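Long-range contacts in conserved hypothetical protein (Pseudomonas aeruginosa PAO1, PDB 1TE5), which is a predicted class-II (Ntn-type) glutamine amidotransferase, probably releasing ammonia from glutamine for transfer to an acceptor that is not known: residues S8-P12 with T215-D219; V16-T20 with L63-F67; L48-P52 with G87-P93; I95-G99 with Y121-G125; G100-T104 with D176-L180. All coordinates share one frame; numbering follows the deposited sequence.

Interaction 1: S8-P12 with T215-D219; sequences SANVP and TTPDD
With chi1 at 65°, CG of N10 sits between its own backbone N and carbonyl carbon and the amide swings toward D218; chi1 of -75° in D219 places the carboxylate beside its backbone N, facing the methyls of V11. Residues T215-D219 form a type I beta turn from T216 to D219 with an ST turn inside it, in the loop between strands 207-211 and 220-225. S8-P12 is the corner where strand 4-9 leaves one sheet of this Ntn-type fold and strand 12-19 enters another. ND2 of N10 donates to D218 O at 3.1 Å, in the carbonyl plane and with an angle of 156° at the hydrogen. OD1 of the same amide accepts from the backbone N of V220, so both ends of the group are held and its rotation is set. V11 crosses the D219 side chain at about a right angle, CG2 lying 3.5 Å from D219 OD1. That carboxylate is gripped from its own loop: T215 N reaches D219 OD1 at 2.7 Å and T216 N reaches D219 OD2 at 3.0 Å, both from above the carboxylate plane. T216 OG1 accepts from D218 N at 3.0 Å and donates to D219 OD2 at 2.7 Å.

Interaction 2: V16-T20 with L63-F67; sequences VFSFT and LVQRF
V64, on the last turn of helix 59-66, points its side chain at strand 12-19, and its CG2 lies 4.1 Å from CE2 of F19. The contact is helix-on-strand packing, the helix end resting beside the strand; V64 also touches W36 and I38 of strand 35-42 and F49 of strand 45-51. V64 O is 2.8 Å from water 1, which also receives a weak bond from the backbone N of F17. Q65 carries most of the contact. Its CG stands beside the backbone N (chi1 -60°) and the chain runs extended from there, bringing the methylenes up against the strand backbone, with Q65 CG 3.2 Å from F17 O. The amide then comes up alongside the N-H edge of the S18-F19 peptide, Q65 OE1 being 3.1 Å from F19 N and 3.2 Å from S18 CA, while NE2 lies at the edge of the F19 ring, the amide and ring planes turned 60° apart. NE2 donates to A61 O one helical turn back, which helps fix the amide on the strand. Beyond the helix, F67 turns its ring to E42 and R47 and to P52 of the second subunit. A second water closes the far end of the contact, donating to F19 O at 2.8 Å and accepting from Q65 NE2 at 3.0 Å.

Interaction 3: L48-P52 with G87-P93; sequences LFQDP and GLSNTHP
The end of strand 45-51, an outermost strand of the seven-stranded antiparallel sheet of this Ntn-type fold, and P52 just after it run beside a loop that makes a short 3-10 turn at L88-S89 and reaches P93 through a cis peptide bond, the chains coming nearest at P52 and L88. Bonds from N90 N to G87 O (3.1 Å) and from T91 N to L88 O (3.1 Å) brace the turn. Q50 fills the middle of the contact. Its chi1 of 73° sets CG between the backbone N and the carbonyl carbon, and the extended chain beyond it packs against L88 and T91. L88 crosses Q50 at about a right angle, its CD1 lying against CG of Q50 at an unusually short 3.3 Å, while T91 slides past in the reverse direction with CG2 3.9 Å from Q50 CB. At one end of the contact, L48 and P93 also run by in opposite directions, L48 CD1 being 3.7 Å from P93 CG. D51 faces away from the loop: its OD1 hydrogen-bonds S58 OG, and its OD2 forms a salt bridge with R47 of the second subunit, so this part of the sheet borders the dimer interface. At the other end the P52 ring lies across T91, P52 CB 3.3 Å from T91 OG1, a hydroxyl that also makes a weak bond of 3.2 Å to G87 O.

Interaction 4: I95-G99 with Y121-G125; sequences IRELG and YRPVG
The tight part of this contact is the Y121 ring, lodged against R96 and L98 of strand 94-98, an outermost strand of the six-stranded antiparallel sheet. R96 and Y121 slide past each other in opposite directions, and the aliphatic part of the arginine packs obliquely on the ring, R96 CD 3.5 Å from Y121 CD2. L98 crosses the tyrosine at about a right angle, its CG 3.2 Å from Y121 OH. That hydroxyl donates to E97 O at 3.0 Å, with the acceptor at the edge of the ring and in its plane, so the phenol is fixed at its far end. The looser part is P123 and V124, where P123 CA and V124 CG2 stay 4.0 and 4.3 Å from R96 NH2. Bent at chi2 and chi3, the arginine turns back so that NE bonds to I95 O at 3.2 Å and NH1 forms a salt bridge with E130 of helix 128-143. Both parts border the second subunit: Y121 packs on its F120 and E97, and on the looser side R122 points away from the strand and pairs with its E146. A single close polar point joins the two parts, R122 O meeting the R96 guanidinium edge-on and in plane, 2.7 Å from NH2.

Interaction 5: G100-T104 with D176-L180; sequences GRYWT and DGDWL
W103 lays one face of its indole against D176 and W179. D176 CB makes a CH-pi contact over the five-membered ring, 4.0 Å from its centroid, and W179 turns its edge to the six-membered ring in a T-shaped pair, centroids 5.2 Å apart and planes at 83°. The partner residues form the connection of the hairpin between strands 171-175 and 180-183, where D176 makes an Asx turn: chi1 of 79° brings OD1 over its own chain to accept from D178 N at 2.7 Å, and the same oxygen lies 3.3 Å above the plane of the W179 ring. R101, bent at chi2 and chi3, folds over this turn. Its NH1 forms a salt bridge with D178 OD2 at 3.1 Å, weak as a hydrogen bond, with the two planes nearly perpendicular. D176 OD2 sits over a face of the same guanidinium, close enough for attraction between charges but not for a directed bond. Water 3 joins the backbones, accepting from Y102 N at 2.7 Å and donating to D176 O at 3.2 Å. Beneath the sheet, F133, L136 and L137 of helix 128-143 and L153 and L157 of helix 150-165 pack against W103, V150 of the latter meets W179, and strand 94-98 flanks Y102.

How the interactions relate
Interactions 2 to 5 are all nested within the long loop that interaction 1 closes between residues 12 and 215. Interactions 2 and 3 alternate along the sequence and touch through V64 and F49. Interactions 4 and 5 come later and lie closest, about 12 Å between centres, on neighbouring strands 94-98 and 101-108, where R96 O and W103 N probably bond. Interaction 3 touches both, L48 meeting I95 and P93 meeting T104, and so joins the seven-stranded sheet to the six-stranded one. Interaction 1 lies at the surface, touching interaction 5 through S8 and L180, its centre about 29 Å from that of interaction 3. The other four all reach the second subunit, so this part of the fold borders the dimer interface.

Interaction 1: S8-P12 with T215-D219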
# COMPACT_ATOMS: atom_id res chain seq x y z
N SER A 8 3.61 14.17 12.85
CA SER A 8 4.89 13.64 13.27
C SER A 8 4.80 13.65 14.79
O SER A 8 4.45 14.68 15.38
CB SER A 8 6.01 14.57 12.79
OG SER A 8 7.27 14.13 13.25
N ALA A 9 4.99 12.49 15.41
CA ALA A 9 4.92 12.37 16.86
C ALA A 9 6.12 11.60 17.39
O ALA A 9 6.84 10.95 16.61
CB ALA A 9 3.63 11.67 17.26
N ASN A 10 6.35 11.67 18.70
CA ASN A 10 7.47 10.95 19.30
C ASN A 10 7.09 9.66 20.03
O ASN A 10 7.93 9.02 20.67
CB ASN A 10 8.35 11.87 20.17
CG ASN A 10 7.62 12.41 21.39
OD1 ASN A 10 6.49 12.05 21.68
ND2 ASN A 10 8.31 13.27 22.13
N VAL A 11 5.82 9.28 19.89
CA VAL A 11 5.25 8.07 20.46
C VAL A 11 4.13 7.69 19.52
O VAL A 11 3.60 8.55 18.81
CB VAL A 11 4.63 8.31 21.86
CG1 VAL A 11 5.70 8.42 22.90
CG2 VAL A 11 3.76 9.55 21.85
N PRO A 12 3.80 6.39 19.41
CA PRO A 12 2.70 6.02 18.50
C PRO A 12 1.37 6.58 19.05
O PRO A 12 0.88 6.12 20.08
CB PRO A 12 2.74 4.49 18.54
CG PRO A 12 4.20 4.19 18.81
CD PRO A 12 4.51 5.19 19.89
N THR A 215 -0.03 10.04 26.15
CA THR A 215 0.34 8.66 26.48
C THR A 215 1.34 8.66 27.64
O THR A 215 1.25 7.84 28.56
CB THR A 215 1.04 7.99 25.28
OG1 THR A 215 0.20 8.09 24.12
CG2 THR A 215 1.34 6.53 25.58
N THR A 216 2.33 9.55 27.54
CA THR A 216 3.38 9.71 28.54
C THR A 216 3.53 11.20 28.82
O THR A 216 3.02 12.04 28.07
CB THR A 216 4.77 9.19 28.04
OG1 THR A 216 5.40 10.19 27.23
CG2 THR A 216 4.62 7.94 27.20
N PRO A 217 4.21 11.56 29.92
CA PRO A 217 4.39 12.98 30.23
C PRO A 217 5.40 13.70 29.33
O PRO A 217 5.69 14.88 29.53
CB PRO A 217 4.85 12.95 31.68
CG PRO A 217 5.59 11.66 31.76
CD PRO A 217 4.70 10.72 31.02
N ASP A 218 5.92 12.97 28.34
CA ASP A 218 6.90 13.53 27.41
C ASP A 218 6.43 13.52 25.96
O ASP A 218 7.24 13.65 25.05
CB ASP A 218 8.23 12.78 27.51
CG ASP A 218 8.70 12.60 28.94
OD1 ASP A 218 8.72 11.45 29.42
OD2 ASP A 218 9.03 13.63 29.57
N ASP A 219 5.12 13.39 25.75
CA ASP A 219 4.58 13.38 24.40
C ASP A 219 4.71 14.71 23.66
O ASP A 219 4.58 15.79 24.24
CB ASP A 219 3.10 13.00 24.42
CG ASP A 219 2.87 11.53 24.68
OD1 ASP A 219 1.76 11.05 24.35
OD2 ASP A 219 3.78 10.84 25.20

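Interaction 2: V16-T20 with L63-F67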
# COMPACT_ATOMS: atom_id res chain seq x y z
N VAL A 16 -8.26 9.15 14.90
CA VAL A 16 -9.48 8.58 14.35
C VAL A 16 -10.06 9.45 13.24
O VAL A 16 -10.30 10.65 13.43
CB VAL A 16 -10.56 8.32 15.44
CG1 VAL A 16 -9.99 7.53 16.59
CG2 VAL A 16 -11.15 9.61 15.93
N PHE A 17 -10.15 8.87 12.05
CA PHE A 17 -10.73 9.59 10.93
C PHE A 17 -12.18 9.18 10.87
O PHE A 17 -12.50 8.00 10.93
CB PHE A 17 -10.06 9.21 9.62
CG PHE A 17 -8.75 9.88 9.40
CD1 PHE A 17 -7.60 9.39 10.02
CD2 PHE A 17 -8.65 11.00 8.58
CE1 PHE A 17 -6.36 10.00 9.82
CE2 PHE A 17 -7.42 11.62 8.37
CZ PHE A 17 -6.27 11.12 9.00
N SER A 18 -13.05 10.18 10.78
CA SER A 18 -14.47 9.95 10.68
C SER A 18 -14.96 10.72 9.47
O SER A 18 -14.99 11.95 9.49
CB SER A 18 -15.21 10.45 11.93
OG SER A 18 -14.93 9.66 13.08
N PHE A 19 -15.17 10.02 8.37
CA PHE A 19 -15.71 10.66 7.17
C PHE A 19 -17.22 10.75 7.38
O PHE A 19 -17.87 9.74 7.70
CB PHE A 19 -15.42 9.83 5.92
CG PHE A 19 -14.03 10.01 5.40
CD1 PHE A 19 -13.76 10.98 4.44
CD2 PHE A 19 -12.99 9.22 5.88
CE1 PHE A 19 -12.46 11.16 3.95
CE2 PHE A 19 -11.68 9.39 5.40
CZ PHE A 19 -11.42 10.36 4.44
N THR A 20 -17.76 11.96 7.33
CA THR A 20 -19.20 12.11 7.48
C THR A 20 -19.78 11.42 6.24
O THR A 20 -19.32 11.66 5.12
CB THR A 20 -19.65 13.61 7.50
OG1 THR A 20 -19.16 14.26 8.68
CG2 THR A 20 -21.19 13.71 7.49
N LEU A 63 -12.87 1.22 5.83
CA LEU A 63 -11.67 0.61 6.35
C LEU A 63 -10.81 1.56 7.19
O LEU A 63 -10.35 1.18 8.27
CB LEU A 63 -10.85 -0.01 5.21
CG LEU A 63 -10.84 -1.54 5.11
CD1 LEU A 63 -10.00 -2.11 6.23
CD2 LEU A 63 -12.25 -2.11 5.14
N VAL A 64 -10.57 2.78 6.71
CA VAL A 64 -9.77 3.75 7.47
C VAL A 64 -10.41 4.08 8.81
O VAL A 64 -9.71 4.32 9.80
CB VAL A 64 -9.60 5.10 6.77
CG1 VAL A 64 -8.36 5.11 5.93
CG2 VAL A 64 -10.84 5.44 5.97
N GLN A 65 -11.74 4.15 8.81
CA GLN A 65 -12.49 4.47 10.01
C GLN A 65 -12.57 3.34 11.03
O GLN A 65 -12.62 3.61 12.23
CB GLN A 65 -13.90 4.93 9.64
CG GLN A 65 -13.92 6.16 8.77
CD GLN A 65 -15.29 6.76 8.66
OE1 GLN A 65 -15.86 7.27 9.64
NE2 GLN A 65 -15.86 6.70 7.46
N ARG A 66 -12.60 2.09 10.57
CA ARG A 66 -12.68 0.96 11.50
C ARG A 66 -11.33 0.46 12.06
O ARG A 66 -11.28 -0.27 13.06
CB ARG A 66 -13.50 -0.19 10.90
CG ARG A 66 -13.02 -0.72 9.56
CD ARG A 66 -14.04 -1.69 8.94
NE ARG A 66 -14.12 -2.97 9.65
CZ ARG A 66 -14.42 -4.14 9.08
NH1 ARG A 66 -14.47 -5.25 9.81
NH2 ARG A 66 -14.68 -4.21 7.78
N PHE A 67 -10.25 0.88 11.42
CA PHE A 67 -8.90 0.48 11.82
C PHE A 67 -8.36 1.33 12.97
O PHE A 67 -8.30 2.55 12.87
CB PHE A 67 -7.95 0.58 10.62
CG PHE A 67 -6.54 0.11 10.91
CD1 PHE A 67 -6.18 -1.21 10.71
CD2 PHE A 67 -5.59 1.00 11.39
CE1 PHE A 67 -4.88 -1.65 10.99
CE2 PHE A 67 -4.29 0.57 11.67
CZ PHE A 67 -3.94 -0.76 11.48
O HOH W 1 -9.28 5.67 12.27
O HOH W 2 -18.79 7.19 6.86

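Interaction 3: L48-P52 with G87-P93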
# COMPACT_ATOMS: atom_id res chain seq x y z
N LEU A 48 -1.59 2.03 3.62
CA LEU A 48 -2.18 3.00 2.70
C LEU A 48 -3.65 2.70 2.39
O LEU A 48 -4.00 1.60 1.97
CB LEU A 48 -1.38 3.04 1.40
CG LEU A 48 -1.87 3.98 0.29
CD1 LEU A 48 -1.76 5.44 0.73
CD2 LEU A 48 -1.07 3.73 -0.97
N PHE A 49 -4.49 3.70 2.62
CA PHE A 49 -5.92 3.61 2.35
C PHE A 49 -6.20 4.83 1.49
O PHE A 49 -5.93 5.96 1.90
CB PHE A 49 -6.73 3.71 3.64
CG PHE A 49 -6.35 2.71 4.70
CD1 PHE A 49 -5.41 3.04 5.68
CD2 PHE A 49 -6.94 1.45 4.73
CE1 PHE A 49 -5.07 2.12 6.67
CE2 PHE A 49 -6.60 0.52 5.73
CZ PHE A 49 -5.66 0.87 6.70
N GLN A 50 -6.71 4.60 0.28
CA GLN A 50 -7.01 5.71 -0.63
C GLN A 50 -8.17 5.37 -1.55
O GLN A 50 -8.48 4.20 -1.78
CB GLN A 50 -5.78 6.08 -1.45
CG GLN A 50 -5.44 5.07 -2.52
CD GLN A 50 -4.01 5.17 -2.98
OE1 GLN A 50 -3.48 6.25 -3.18
NE2 GLN A 50 -3.38 4.01 -3.16
N ASP A 51 -8.75 6.39 -2.16
CA ASP A 51 -9.90 6.19 -3.03
C ASP A 51 -10.11 7.42 -3.89
O ASP A 51 -10.06 8.54 -3.41
CB ASP A 51 -11.14 5.98 -2.16
CG ASP A 51 -12.18 5.09 -2.81
OD1 ASP A 51 -13.38 5.32 -2.54
OD2 ASP A 51 -11.82 4.15 -3.55
N PRO A 52 -10.29 7.22 -5.21
CA PRO A 52 -10.52 8.37 -6.09
C PRO A 52 -11.97 8.81 -5.93
O PRO A 52 -12.65 8.36 -5.01
CB PRO A 52 -10.26 7.78 -7.48
CG PRO A 52 -10.72 6.37 -7.33
CD PRO A 52 -10.14 5.98 -5.99
N GLY A 87 -9.37 7.41 -11.41
CA GLY A 87 -8.71 6.15 -11.09
C GLY A 87 -7.77 6.19 -9.91
O GLY A 87 -7.24 7.23 -9.55
N LEU A 88 -7.56 5.01 -9.33
CA LEU A 88 -6.69 4.81 -8.18
C LEU A 88 -5.23 5.21 -8.44
O LEU A 88 -4.55 5.69 -7.54
CB LEU A 88 -6.77 3.34 -7.75
CG LEU A 88 -5.99 2.87 -6.52
CD1 LEU A 88 -6.49 3.60 -5.31
CD2 LEU A 88 -6.18 1.38 -6.36
N SER A 89 -4.75 4.99 -9.66
CA SER A 89 -3.37 5.33 -9.99
C SER A 89 -3.09 6.83 -9.95
O SER A 89 -1.93 7.26 -9.97
CB SER A 89 -2.97 4.74 -11.35
OG SER A 89 -3.80 5.18 -12.41
N ASN A 90 -4.15 7.62 -9.85
CA ASN A 90 -4.04 9.08 -9.80
C ASN A 90 -4.47 9.66 -8.46
O ASN A 90 -4.67 10.87 -8.33
CB ASN A 90 -4.83 9.67 -10.96
CG ASN A 90 -4.30 9.37 -12.35
OD1 ASN A 90 -3.11 9.47 -12.61
ND2 ASN A 90 -5.19 8.94 -13.25
N THR A 91 -4.54 8.81 -7.44
CA THR A 91 -4.94 9.23 -6.10
C THR A 91 -3.72 9.27 -5.15
O THR A 91 -2.89 8.36 -5.17
CB THR A 91 -6.02 8.26 -5.57
OG1 THR A 91 -7.11 8.21 -6.50
CG2 THR A 91 -6.55 8.71 -4.23
N HIS A 92 -3.60 10.36 -4.40
CA HIS A 92 -2.52 10.59 -3.43
C HIS A 92 -2.89 9.91 -2.12
O HIS A 92 -4.07 9.72 -1.83
CB HIS A 92 -2.38 12.08 -3.10
CG HIS A 92 -2.05 12.96 -4.26
ND1 HIS A 92 -2.65 12.84 -5.49
CD2 HIS A 92 -1.21 14.01 -4.35
CE1 HIS A 92 -2.21 13.79 -6.29
NE2 HIS A 92 -1.33 14.51 -5.63
N PRO A 93 -1.89 9.60 -1.28
CA PRO A 93 -0.46 9.83 -1.51
C PRO A 93 0.20 8.68 -2.30
O PRO A 93 -0.44 7.67 -2.56
CB PRO A 93 0.09 9.94 -0.09
CG PRO A 93 -0.80 9.04 0.69
CD PRO A 93 -2.16 9.35 0.15

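Interaction 4: I95-G99 with Y121-G125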
# COMPACT_ATOMS: atom_id res chain seq x y z
N ILE A 95 3.62 5.97 -2.82
CA ILE A 95 4.69 5.29 -2.09
C ILE A 95 5.72 4.67 -3.03
O ILE A 95 5.38 4.21 -4.12
CB ILE A 95 4.12 4.16 -1.20
CG1 ILE A 95 3.00 4.69 -0.31
CG2 ILE A 95 5.23 3.53 -0.34
CD1 ILE A 95 2.41 3.65 0.59
N ARG A 96 6.97 4.67 -2.59
CA ARG A 96 8.08 4.09 -3.36
C ARG A 96 9.27 3.91 -2.43
O ARG A 96 9.57 4.80 -1.64
CB ARG A 96 8.44 4.98 -4.55
CG ARG A 96 8.60 4.20 -5.84
CD ARG A 96 8.08 4.95 -7.06
NE ARG A 96 6.64 5.11 -6.91
CZ ARG A 96 5.78 5.23 -7.92
NH1 ARG A 96 4.50 5.38 -7.67
NH2 ARG A 96 6.20 5.19 -9.18
N GLU A 97 9.91 2.74 -2.48
CA GLU A 97 11.06 2.51 -1.61
C GLU A 97 12.37 3.00 -2.22
O GLU A 97 12.61 2.85 -3.41
CB GLU A 97 11.18 1.04 -1.18
CG GLU A 97 11.83 0.10 -2.18
CD GLU A 97 13.34 -0.10 -1.97
OE1 GLU A 97 13.93 0.40 -0.99
OE2 GLU A 97 13.93 -0.79 -2.81
N LEU A 98 13.17 3.61 -1.36
CA LEU A 98 14.48 4.13 -1.70
C LEU A 98 15.32 3.88 -0.44
O LEU A 98 14.91 4.21 0.67
CB LEU A 98 14.42 5.62 -2.03
CG LEU A 98 15.62 6.23 -2.77
CD1 LEU A 98 15.24 7.56 -3.38
CD2 LEU A 98 16.81 6.39 -1.85
N GLY A 99 16.46 3.23 -0.61
CA GLY A 99 17.33 2.95 0.52
C GLY A 99 16.76 2.03 1.58
O GLY A 99 17.22 2.06 2.72
N TYR A 121 12.81 5.78 -11.31
CA TYR A 121 11.42 5.72 -10.88
C TYR A 121 10.53 6.29 -11.97
O TYR A 121 10.83 7.32 -12.57
CB TYR A 121 11.22 6.52 -9.59
CG TYR A 121 12.02 6.00 -8.41
CD1 TYR A 121 13.29 6.52 -8.12
CD2 TYR A 121 11.52 5.01 -7.58
CE1 TYR A 121 14.02 6.07 -7.03
CE2 TYR A 121 12.25 4.55 -6.47
CZ TYR A 121 13.50 5.08 -6.21
OH TYR A 121 14.23 4.64 -5.13
N ARG A 122 9.43 5.61 -12.24
CA ARG A 122 8.48 6.05 -13.25
C ARG A 122 7.07 6.06 -12.66
O ARG A 122 6.73 5.21 -11.83
CB ARG A 122 8.53 5.13 -14.48
CG ARG A 122 9.89 5.02 -15.14
CD ARG A 122 9.78 4.25 -16.44
NE ARG A 122 11.08 3.99 -17.05
CZ ARG A 122 11.84 4.92 -17.62
NH1 ARG A 122 13.01 4.58 -18.15
NH2 ARG A 122 11.44 6.18 -17.66
N PRO A 123 6.27 7.08 -13.01
CA PRO A 123 4.91 7.11 -12.47
C PRO A 123 4.03 6.01 -13.09
O PRO A 123 4.24 5.61 -14.24
CB PRO A 123 4.43 8.52 -12.84
CG PRO A 123 5.15 8.80 -14.11
CD PRO A 123 6.55 8.29 -13.80
N VAL A 124 3.12 5.48 -12.28
CA VAL A 124 2.18 4.46 -12.73
C VAL A 124 0.94 5.19 -13.30
O VAL A 124 0.32 4.73 -14.27
CB VAL A 124 1.77 3.53 -11.56
CG1 VAL A 124 0.78 2.48 -12.05
CG2 VAL A 124 3.02 2.87 -10.98
N GLY A 125 0.59 6.30 -12.65
CA GLY A 125 -0.54 7.13 -13.06
C GLY A 125 -0.09 8.28 -13.94
O GLY A 125 1.07 8.36 -14.35

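Interaction 5: G100-T104 with D176-L180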
# COMPACT_ATOMS: atom_id res chain seq x y z
N GLY A 100 15.83 1.17 1.21
CA GLY A 100 15.27 0.26 2.20
C GLY A 100 14.26 0.91 3.13
O GLY A 100 14.00 0.40 4.23
N ARG A 101 13.72 2.04 2.70
CA ARG A 101 12.72 2.79 3.46
C ARG A 101 11.55 3.09 2.51
O ARG A 101 11.77 3.33 1.32
CB ARG A 101 13.28 4.12 3.98
CG ARG A 101 14.63 4.06 4.68
CD ARG A 101 14.63 3.14 5.89
NE ARG A 101 13.64 3.51 6.90
CZ ARG A 101 13.93 3.81 8.16
NH1 ARG A 101 12.94 4.12 9.00
NH2 ARG A 101 15.19 3.80 8.59
N TYR A 102 10.32 3.03 2.99
CA TYR A 102 9.19 3.36 2.12
C TYR A 102 9.00 4.87 2.16
O TYR A 102 8.90 5.45 3.22
CB TYR A 102 7.90 2.65 2.57
CG TYR A 102 7.86 1.16 2.28
CD1 TYR A 102 7.73 0.23 3.31
CD2 TYR A 102 7.95 0.67 0.96
CE1 TYR A 102 7.71 -1.13 3.06
CE2 TYR A 102 7.93 -0.70 0.70
CZ TYR A 102 7.81 -1.59 1.75
OH TYR A 102 7.82 -2.94 1.51
N TRP A 103 9.03 5.50 1.00
CA TRP A 103 8.84 6.95 0.96
C TRP A 103 7.39 7.25 0.64
O TRP A 103 6.80 6.60 -0.22
CB TRP A 103 9.75 7.59 -0.10
CG TRP A 103 11.14 7.83 0.38
CD1 TRP A 103 11.98 6.92 0.97
CD2 TRP A 103 11.88 9.05 0.29
NE1 TRP A 103 13.19 7.50 1.25
CE2 TRP A 103 13.16 8.81 0.85
CE3 TRP A 103 11.59 10.33 -0.21
CZ2 TRP A 103 14.15 9.79 0.91
CZ3 TRP A 103 12.58 11.31 -0.14
CH2 TRP A 103 13.84 11.03 0.42
N THR A 104 6.84 8.27 1.29
CA THR A 104 5.45 8.67 1.08
C THR A 104 5.43 10.12 0.60
O THR A 104 6.16 10.96 1.12
CB THR A 104 4.62 8.48 2.38
OG1 THR A 104 4.51 7.08 2.69
CG2 THR A 104 3.22 9.03 2.21
N ASP A 176 10.10 9.34 4.99
CA ASP A 176 10.63 7.99 4.80
C ASP A 176 10.23 7.12 6.01
O ASP A 176 10.76 6.02 6.20
CB ASP A 176 12.16 8.09 4.74
CG ASP A 176 12.88 8.23 6.08
OD1 ASP A 176 12.27 8.70 7.06
OD2 ASP A 176 14.08 7.88 6.15
N GLY A 177 9.31 7.64 6.82
CA GLY A 177 8.84 6.93 7.99
C GLY A 177 9.46 7.45 9.26
O GLY A 177 8.97 7.15 10.35
N ASP A 178 10.59 8.14 9.13
CA ASP A 178 11.29 8.73 10.27
C ASP A 178 10.86 10.19 10.38
O ASP A 178 10.11 10.59 11.27
CB ASP A 178 12.83 8.70 10.07
CG ASP A 178 13.44 7.32 10.27
OD1 ASP A 178 14.53 7.08 9.68
OD2 ASP A 178 12.88 6.50 11.01
N TRP A 179 11.44 10.99 9.49
CA TRP A 179 11.18 12.41 9.42
C TRP A 179 10.04 12.70 8.46
O TRP A 179 9.70 11.88 7.61
CB TRP A 179 12.44 13.14 8.96
CG TRP A 179 13.14 12.45 7.82
CD1 TRP A 179 14.19 11.58 7.92
CD2 TRP A 179 12.79 12.53 6.43
NE1 TRP A 179 14.51 11.11 6.67
CE2 TRP A 179 13.67 11.67 5.74
CE3 TRP A 179 11.82 13.23 5.70
CZ2 TRP A 179 13.61 11.50 4.36
CZ3 TRP A 179 11.76 13.05 4.33
CH2 TRP A 179 12.65 12.19 3.68
N LEU A 180 9.50 13.90 8.56
CA LEU A 180 8.42 14.33 7.71
C LEU A 180 8.81 15.67 7.15
O LEU A 180 8.82 16.66 7.87
CB LEU A 180 7.13 14.42 8.52
CG LEU A 180 5.83 14.93 7.88
CD1 LEU A 180 5.70 14.47 6.46
CD2 LEU A 180 4.67 14.43 8.70
O HOH W 3 10.01 2.97 5.68